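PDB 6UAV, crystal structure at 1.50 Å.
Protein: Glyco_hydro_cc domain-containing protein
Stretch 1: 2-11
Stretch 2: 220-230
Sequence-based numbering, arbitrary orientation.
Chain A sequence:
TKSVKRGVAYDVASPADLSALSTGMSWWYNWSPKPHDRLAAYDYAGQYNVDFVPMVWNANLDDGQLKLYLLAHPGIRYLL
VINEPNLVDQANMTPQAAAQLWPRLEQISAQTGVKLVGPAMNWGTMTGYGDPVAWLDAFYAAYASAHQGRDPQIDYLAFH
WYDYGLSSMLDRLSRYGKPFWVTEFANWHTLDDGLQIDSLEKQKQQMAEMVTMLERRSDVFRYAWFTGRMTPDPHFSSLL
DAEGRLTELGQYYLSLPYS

Stretch 1 (2-11) KSVKRGVAYD
Stretch 2, residues 220-230: VFRYAWFTGRM

The shortest polar contacts flank the backbone ladder. Lys5 NZ donates to Val220 O at 2.7 Å, its side chain extended (chi1 -54°, the rest t), and Thr227 OG1 (chi1 t) donates to Ala9 O at 2.7 Å. Between them runs a parallel ladder in which Arg6, Gly7 and Val8 bridge Tyr223, Ala224 and Trp225. Tyr223 N to Lys5 O (2.9 Å, 175°), Trp225 N to Gly7 O (3.1 Å, 162°) and Ala9 N to Trp225 O (2.9 Å, 176°) are well aligned; Gly7 N to Tyr223 O is short, 2.8 Å, but weak at 123°. The strand at 6-9 and the strand that begins at Val220 run 43° apart. Arg6 CA lies 5.7 Å from Tyr223 CA, and Val8 CA 4.8 Å from Trp225 CA. Phi/psi are extended: Gly7 -134/-180, Val8 -134/142, Ala224 -143/123.

Ahead of the first strand, a type I turn from Ser3 to Arg6 (phi/psi of Val4 -64/-22, Lys5 -78/-27) presents Val4 O to Arg222 NE (m, t, t; 3.0 Å, 154°) at the guanidinium edge.

Arg6 (t, t, m), Val8 (t), Tyr223 (p, chi2 80°) and Trp225 (t, chi2 -91°) share one sheet face, all buried. Arg6 NE donates to Tyr223 OH (2.9 Å, 167°), and Lys5 O covers one face of the Tyr223 ring. On the other face, Gly7 fits the close approach, Gly7 CA to Ala224 CA 4.2 Å: an ideal CB would sit a tight 3.1 Å from Tyr223 O.

Ala9 CB points toward stretch 2, 4.2 Å from Ala224 CB and 4.3 Å from Phe226 CD2; two alanine methyls meet at van der Waals distance, with the Phe226 ring beside Ala9 CB. A cis peptide precedes Thr227. Beyond it, Gly228 CA (-63/-60) packs over the Tyr10 ring (t, chi2 65°), 3.7 Å from its centroid; an ideal CB would clash with Tyr10 CD2 at 2.4 Å. Arg229 NH2 (m, t, t) donates to Tyr10 OH (2.9 Å, 157°). The contact buries 844 Å² in total.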

# COMPACT_ATOMS: atom_id res chain seq x y z
N LYS A 2 15.07 -6.97 -10.73
CA LYS A 2 13.65 -7.25 -10.46
C LYS A 2 12.88 -5.94 -10.59
O LYS A 2 13.51 -4.86 -10.82
CB LYS A 2 13.52 -7.88 -9.07
CG LYS A 2 14.10 -7.00 -8.00
CD LYS A 2 14.14 -7.66 -6.62
CE LYS A 2 15.02 -6.89 -5.66
NZ LYS A 2 15.21 -7.58 -4.36
N SER A 3 11.56 -6.01 -10.50
CA SER A 3 10.73 -4.81 -10.70
C SER A 3 10.89 -3.85 -9.53
O SER A 3 10.63 -4.26 -8.39
CB SER A 3 9.28 -5.16 -10.76
OG SER A 3 8.57 -3.95 -10.97
N VAL A 4 11.14 -2.56 -9.74
CA VAL A 4 11.09 -1.57 -8.61
C VAL A 4 9.66 -1.50 -8.07
O VAL A 4 9.50 -1.07 -6.94
CB VAL A 4 11.58 -0.17 -9.02
CG1 VAL A 4 10.76 0.38 -10.17
CG2 VAL A 4 11.60 0.82 -7.83
N LYS A 5 8.64 -1.88 -8.86
CA LYS A 5 7.23 -1.69 -8.39
C LYS A 5 6.84 -2.75 -7.37
O LYS A 5 5.88 -2.55 -6.63
CB LYS A 5 6.26 -1.82 -9.57
CG LYS A 5 6.57 -0.93 -10.75
CD LYS A 5 5.28 -0.58 -11.52
CE LYS A 5 5.56 0.14 -12.83
NZ LYS A 5 4.31 0.74 -13.39
N ARG A 6 7.46 -3.93 -7.43
CA ARG A 6 6.86 -5.15 -6.85
C ARG A 6 7.06 -5.23 -5.34
O ARG A 6 8.15 -5.40 -4.89
CB ARG A 6 7.36 -6.39 -7.60
CG ARG A 6 6.60 -7.63 -7.18
CD ARG A 6 6.65 -8.74 -8.21
NE ARG A 6 6.35 -8.27 -9.55
CZ ARG A 6 6.74 -8.84 -10.69
NH1 ARG A 6 7.37 -10.01 -10.72
NH2 ARG A 6 6.46 -8.23 -11.82
N GLY A 7 5.97 -5.21 -4.57
CA GLY A 7 6.06 -5.27 -3.12
C GLY A 7 5.08 -6.26 -2.52
O GLY A 7 4.28 -6.90 -3.23
N VAL A 8 5.14 -6.32 -1.21
CA VAL A 8 4.22 -7.16 -0.41
C VAL A 8 3.71 -6.31 0.75
O VAL A 8 4.51 -5.66 1.39
CB VAL A 8 4.92 -8.46 0.03
CG1 VAL A 8 3.94 -9.37 0.77
CG2 VAL A 8 5.50 -9.19 -1.19
N ALA A 9 2.42 -6.48 1.07
CA ALA A 9 1.76 -5.85 2.23
C ALA A 9 1.70 -6.87 3.34
O ALA A 9 0.88 -7.79 3.22
CB ALA A 9 0.38 -5.39 1.83
N TYR A 10 2.69 -6.91 4.21
CA TYR A 10 2.88 -8.01 5.18
C TYR A 10 3.91 -7.58 6.20
O TYR A 10 4.93 -7.05 5.80
CB TYR A 10 3.34 -9.31 4.52
CG TYR A 10 3.45 -10.51 5.43
CD1 TYR A 10 2.32 -11.03 6.02
CD2 TYR A 10 4.66 -11.14 5.65
CE1 TYR A 10 2.41 -12.14 6.84
CE2 TYR A 10 4.77 -12.22 6.51
CZ TYR A 10 3.63 -12.73 7.10
OH TYR A 10 3.64 -13.84 7.93
N ASP A 11 3.72 -7.91 7.46
CA ASP A 11 4.73 -7.60 8.49
C ASP A 11 5.82 -8.68 8.44
O ASP A 11 5.90 -9.55 9.33
CB ASP A 11 4.08 -7.47 9.86
CG ASP A 11 5.02 -6.91 10.91
OD1 ASP A 11 6.01 -6.23 10.52
OD2 ASP A 11 4.68 -7.04 12.08
N VAL A 220 1.44 4.22 -12.15
CA VAL A 220 1.55 3.34 -10.95
C VAL A 220 3.02 3.13 -10.63
O VAL A 220 3.74 2.58 -11.50
CB VAL A 220 0.86 1.99 -11.14
CG1 VAL A 220 1.20 1.06 -9.98
CG2 VAL A 220 -0.67 2.12 -11.30
N PHE A 221 3.50 3.67 -9.52
CA PHE A 221 4.93 3.61 -9.15
C PHE A 221 5.24 2.31 -8.41
O PHE A 221 6.30 1.79 -8.63
CB PHE A 221 5.30 4.80 -8.26
CG PHE A 221 6.75 4.85 -7.86
CD1 PHE A 221 7.71 5.30 -8.76
CD2 PHE A 221 7.18 4.40 -6.61
CE1 PHE A 221 9.06 5.32 -8.40
CE2 PHE A 221 8.53 4.46 -6.25
CZ PHE A 221 9.47 4.91 -7.15
N ARG A 222 4.33 1.83 -7.56
CA ARG A 222 4.59 0.65 -6.73
C ARG A 222 3.25 -0.01 -6.43
O ARG A 222 2.16 0.66 -6.50
CB ARG A 222 5.35 0.99 -5.44
CG ARG A 222 6.86 1.04 -5.60
CD ARG A 222 7.71 1.21 -4.36
NE ARG A 222 9.08 0.73 -4.57
CZ ARG A 222 10.03 0.71 -3.64
NH1 ARG A 222 9.79 1.20 -2.43
NH2 ARG A 222 11.20 0.15 -3.92
N TYR A 223 3.31 -1.30 -6.21
CA TYR A 223 2.14 -2.07 -5.76
C TYR A 223 2.59 -3.09 -4.73
O TYR A 223 3.74 -3.48 -4.72
CB TYR A 223 1.39 -2.73 -6.93
CG TYR A 223 2.23 -3.58 -7.84
CD1 TYR A 223 2.57 -4.87 -7.50
CD2 TYR A 223 2.75 -3.08 -9.01
CE1 TYR A 223 3.30 -5.70 -8.33
CE2 TYR A 223 3.55 -3.86 -9.82
CZ TYR A 223 3.88 -5.15 -9.46
OH TYR A 223 4.68 -5.96 -10.21
N ALA A 224 1.63 -3.56 -3.95
CA ALA A 224 1.92 -4.55 -2.93
C ALA A 224 0.77 -5.53 -2.84
O ALA A 224 -0.37 -5.14 -2.57
CB ALA A 224 2.13 -3.86 -1.63
N TRP A 225 1.14 -6.79 -3.02
CA TRP A 225 0.18 -7.90 -2.92
C TRP A 225 -0.22 -8.14 -1.47
O TRP A 225 0.67 -8.20 -0.56
CB TRP A 225 0.76 -9.17 -3.58
CG TRP A 225 -0.18 -10.33 -3.58
CD1 TRP A 225 -0.33 -11.30 -2.65
CD2 TRP A 225 -1.18 -10.57 -4.58
NE1 TRP A 225 -1.33 -12.17 -3.00
CE2 TRP A 225 -1.86 -11.75 -4.20
CE3 TRP A 225 -1.51 -9.94 -5.78
CZ2 TRP A 225 -2.94 -12.23 -4.94
CZ3 TRP A 225 -2.52 -10.48 -6.55
CH2 TRP A 225 -3.24 -11.59 -6.12
N PHE A 226 -1.49 -8.44 -1.26
CA PHE A 226 -2.01 -8.89 0.05
C PHE A 226 -2.23 -10.41 -0.04
O PHE A 226 -3.12 -10.82 -0.78
CB PHE A 226 -3.29 -8.15 0.41
CG PHE A 226 -3.67 -8.39 1.84
CD1 PHE A 226 -4.39 -9.51 2.16
CD2 PHE A 226 -3.18 -7.60 2.87
CE1 PHE A 226 -4.71 -9.81 3.47
CE2 PHE A 226 -3.49 -7.87 4.18
CZ PHE A 226 -4.27 -8.97 4.46
N THR A 227 -1.42 -11.24 0.65
CA THR A 227 -0.40 -10.89 1.64
C THR A 227 0.62 -12.03 1.80
O THR A 227 0.60 -12.99 1.00
CB THR A 227 -1.04 -10.62 3.02
OG1 THR A 227 -0.10 -10.18 4.01
CG2 THR A 227 -1.77 -11.85 3.54
N GLY A 228 1.52 -11.93 2.78
CA GLY A 228 2.52 -12.99 2.99
C GLY A 228 1.84 -14.30 3.38
O GLY A 228 1.95 -15.31 2.70
N ARG A 229 1.12 -14.29 4.47
CA ARG A 229 0.35 -15.43 4.97
C ARG A 229 -0.94 -14.98 5.58
O ARG A 229 -0.93 -13.94 6.29
CB ARG A 229 1.07 -16.12 6.15
CG ARG A 229 2.47 -16.56 5.85
CD ARG A 229 3.06 -17.18 7.11
NE ARG A 229 4.30 -17.74 6.64
CZ ARG A 229 5.45 -17.11 6.58
NH1 ARG A 229 6.49 -17.75 6.07
NH2 ARG A 229 5.55 -15.85 6.98
N MET A 230 -1.98 -15.75 5.39
CA MET A 230 -3.24 -15.61 6.16
C MET A 230 -3.85 -16.99 6.25
O MET A 230 -3.59 -17.83 5.39
CB MET A 230 -4.23 -14.66 5.48
CG MET A 230 -4.60 -15.05 4.07
SD MET A 230 -5.62 -13.82 3.23
CE MET A 230 -7.04 -13.83 4.32